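Local coordinates for protein MGS-M5 (Unidentified, PDB 4Q3N) that probably catalyses the NAD-dependent interconversion of L-lactate and pyruvate, as a member of the lactate/malate dehydrogenase family, at residues N121-L126 / G174-S179. Numbering follows the deposited sequence.
Sequences NPVDVL and GEHGDS. With ACT (acetate ion), chain J.
H176 and D124 form the centre of a contact where the start of helix 123-134, in the NAD-binding part, meets the loop after strand 168-173, in the C-terminal part. The tight part lies at D124, which is buried. D124 OD2 accepts the backbone N-H of H176 at 2.8 Å through the syn lone pair, and the bond is fairly straight at 162°. The other oxygen, OD1, takes a hydrogen bond from water 2, which also donates to the G174 carbonyl, and it is hydrogen-bonded to S256 OG as well. V123 CG1 sits between its own backbone N and carbonyl carbon and packs 3.7 Å from H176 CB. E175 OE1 accepts hydrogen bonds from S179 OG and S179 N, both from above the carboxylate plane.

The loose side is at N121, which is exposed. N121 ND2 comes up to the edge of the H176 ring, 3.4 Å from CD2, with amide and ring planes 26° apart. Water 1 bridges V123 N and H176 O on this side.

H176 CG lies anti to its backbone N (chi1 170°), which carries the ring toward N121. Its ND1 is hydrogen-bonded to D149 OD2. H176 NE2 donates to acetate OXT at 3.0 Å, and N121 OD1 is 3.1 Å from the same OXT. The D149-H176 pair fits the catalytic Asp-His dyad of lactate dehydrogenases. OXT of the acetate, probably from the crystallisation liquor, may stand where the substrate's carbonyl or hydroxyl oxygen would lie. Hydrogen-bonded to a carboxylate at each ring nitrogen, H176 is probably protonated on both, consistent with a proton donor for pyruvate reduction.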
ATOM      1  N   ASN A 121      28.206 -12.009   2.067  1.00 30.58           N
ATOM      2  CA  ASN A 121      29.423 -11.229   2.252  1.00 34.16           C
ATOM      3  C   ASN A 121      30.663 -12.066   2.100  1.00 34.49           C
ATOM      4  O   ASN A 121      30.652 -13.207   2.507  1.00 36.37           O
ATOM      5  CB  ASN A 121      29.442 -10.569   3.633  1.00 36.63           C
ATOM      6  CG  ASN A 121      28.502  -9.376   3.699  1.00 37.62           C
ATOM      7  OD1 ASN A 121      27.710  -9.242   4.631  1.00 40.14           O
ATOM      8  ND2 ASN A 121      28.573  -8.521   2.686  1.00 35.16           N
ATOM      9  N   PRO A 122      31.757 -11.481   1.549  1.00 34.95           N
ATOM     10  CA  PRO A 122      31.874 -10.068   1.121  1.00 33.39           C
ATOM     11  C   PRO A 122      31.230  -9.864  -0.251  1.00 31.03           C
ATOM     12  O   PRO A 122      31.604 -10.497  -1.250  1.00 32.83           O
ATOM     13  CB  PRO A 122      33.404  -9.829   1.091  1.00 33.85           C
ATOM     14  CG  PRO A 122      33.973 -11.164   0.880  1.00 36.64           C
ATOM     15  CD  PRO A 122      33.064 -12.173   1.519  1.00 35.81           C
ATOM     16  N   VAL A 123      30.227  -9.017  -0.277  1.00 28.15           N
ATOM     17  CA  VAL A 123      29.297  -9.005  -1.375  1.00 28.60           C
ATOM     18  C   VAL A 123      29.945  -8.548  -2.703  1.00 28.67           C
ATOM     19  O   VAL A 123      29.609  -9.055  -3.762  1.00 29.17           O
ATOM     20  CB  VAL A 123      28.066  -8.117  -1.015  1.00 26.21           C
ATOM     21  CG1 VAL A 123      28.494  -6.645  -0.760  1.00 26.16           C
ATOM     22  CG2 VAL A 123      26.984  -8.177  -2.135  1.00 26.84           C
ATOM     23  N   ASP A 124      30.895  -7.617  -2.658  1.00 27.30           N
ATOM     24  CA  ASP A 124      31.470  -7.133  -3.919  1.00 28.52           C
ATOM     25  C   ASP A 124      32.283  -8.227  -4.570  1.00 29.39           C
ATOM     26  O   ASP A 124      32.176  -8.443  -5.771  1.00 29.63           O
ATOM     27  CB  ASP A 124      32.324  -5.876  -3.700  1.00 29.72           C
ATOM     28  CG  ASP A 124      31.512  -4.749  -3.061  1.00 32.28           C
ATOM     29  OD1 ASP A 124      30.527  -4.302  -3.690  1.00 30.03           O
ATOM     30  OD2 ASP A 124      31.821  -4.363  -1.910  1.00 34.82           O
ATOM     31  N   VAL A 125      33.081  -8.959  -3.786  1.00 28.40           N
ATOM     32  CA  VAL A 125      33.913  -9.986  -4.407  0.50 29.93           C
ATOM     33  C   VAL A 125      33.015 -11.143  -4.848  1.00 30.29           C
ATOM     34  O   VAL A 125      33.189 -11.656  -5.948  1.00 32.61           O
ATOM     35  CB  VAL A 125      35.066 -10.494  -3.482  0.50 34.80           C
ATOM     36  CG1 VAL A 125      35.830  -9.321  -2.834  0.50 35.27           C
ATOM     37  CG2 VAL A 125      34.568 -11.465  -2.454  0.50 35.46           C
ATOM     38  N   LEU A 126      32.002 -11.486  -4.058  1.00 28.11           N
ATOM     39  CA  LEU A 126      31.170 -12.642  -4.371  1.00 27.93           C
ATOM     40  C   LEU A 126      30.238 -12.363  -5.548  1.00 28.24           C
ATOM     41  O   LEU A 126      29.917 -13.275  -6.315  1.00 29.89           O
ATOM     42  CB  LEU A 126      30.378 -13.089  -3.125  1.00 26.12           C
ATOM     43  CG  LEU A 126      31.283 -13.684  -2.024  1.00 28.06           C
ATOM     44  CD1 LEU A 126      30.428 -14.126  -0.852  1.00 28.55           C
ATOM     45  CD2 LEU A 126      32.223 -14.838  -2.535  1.00 28.06           C
ATOM     46  N   GLY A 174      31.764   2.512  -3.063  1.00 23.77           N
ATOM     47  CA  GLY A 174      32.972   1.706  -2.877  1.00 25.97           C
ATOM     48  C   GLY A 174      32.670   0.326  -2.325  1.00 27.03           C
ATOM     49  O   GLY A 174      31.569  -0.233  -2.525  1.00 26.40           O
ATOM     50  N   GLU A 175      33.665  -0.246  -1.639  1.00 29.10           N
ATOM     51  CA  GLU A 175      33.527  -1.563  -1.029  1.00 31.61           C
ATOM     52  C   GLU A 175      32.478  -1.507   0.073  1.00 31.91           C
ATOM     53  O   GLU A 175      32.488  -0.585   0.868  1.00 33.44           O
ATOM     54  CB  GLU A 175      34.874  -1.989  -0.454  1.00 34.39           C
ATOM     55  CG  GLU A 175      34.817  -3.270   0.331  1.00 36.45           C
ATOM     56  CD  GLU A 175      36.057  -3.456   1.224  1.00 40.22           C
ATOM     57  OE1 GLU A 175      36.656  -2.455   1.692  1.00 40.27           O
ATOM     58  OE2 GLU A 175      36.445  -4.623   1.431  1.00 42.84           O
ATOM     59  N   HIS A 176      31.556  -2.460   0.124  1.00 29.50           N
ATOM     60  CA  HIS A 176      30.681  -2.603   1.298  1.00 29.18           C
ATOM     61  C   HIS A 176      31.565  -3.201   2.425  1.00 32.60           C
ATOM     62  O   HIS A 176      31.666  -4.404   2.563  1.00 34.02           O
ATOM     63  CB  HIS A 176      29.487  -3.500   0.967  1.00 29.54           C
ATOM     64  CG  HIS A 176      28.650  -3.918   2.144  1.00 30.62           C
ATOM     65  ND1 HIS A 176      27.902  -3.031   2.890  1.00 29.84           N
ATOM     66  CD2 HIS A 176      28.376  -5.149   2.651  1.00 31.68           C
ATOM     67  CE1 HIS A 176      27.233  -3.687   3.822  1.00 32.35           C
ATOM     68  NE2 HIS A 176      27.507  -4.977   3.702  1.00 32.10           N
ATOM     69  N   GLY A 177      32.202  -2.349   3.217  1.00 33.21           N
ATOM     70  CA  GLY A 177      33.251  -2.809   4.158  1.00 34.14           C
ATOM     71  C   GLY A 177      34.056  -1.582   4.525  1.00 35.85           C
ATOM     72  O   GLY A 177      33.595  -0.439   4.275  1.00 35.13           O
ATOM     73  N   ASP A 178      35.241  -1.806   5.077  1.00 39.60           N
ATOM     74  CA  ASP A 178      36.028  -0.768   5.757  1.00 43.37           C
ATOM     75  C   ASP A 178      36.474   0.363   4.840  1.00 41.10           C
ATOM     76  O   ASP A 178      36.737   1.458   5.322  1.00 42.41           O
ATOM     77  CB  ASP A 178      37.282  -1.373   6.428  1.00 51.06           C
ATOM     78  CG  ASP A 178      36.947  -2.366   7.565  1.00 55.58           C
ATOM     79  OD1 ASP A 178      35.845  -2.281   8.164  1.00 55.61           O
ATOM     80  OD2 ASP A 178      37.805  -3.238   7.859  1.00 58.87           O
ATOM     81  N   SER A 179      36.550   0.114   3.533  1.00 38.91           N
ATOM     82  CA  SER A 179      37.034   1.152   2.606  1.00 36.92           C
ATOM     83  C   SER A 179      35.899   1.936   1.902  1.00 34.87           C
ATOM     84  O   SER A 179      36.156   2.773   1.046  1.00 33.73           O
ATOM     85  CB  SER A 179      38.011   0.533   1.574  1.00 35.35           C
ATOM     86  OG  SER A 179      37.310  -0.117   0.505  1.00 32.25           O
TER
HETATM   87  C   ACT J 409      24.683  -7.212   5.805  1.00 49.98           C
HETATM   88  O   ACT J 409      23.917  -6.273   6.112  1.00 48.43           O
HETATM   89  OXT ACT J 409      25.719  -6.936   5.095  1.00 49.83           O
HETATM   90  CH3 ACT J 409      24.338  -8.585   6.339  1.00 49.75           C
HETATM   91  O   HOH W   1      30.842  -7.136   2.179  1.00 45.86           O
HETATM   92  O   HOH W   2      29.523  -2.173  -2.467  1.00 26.37           O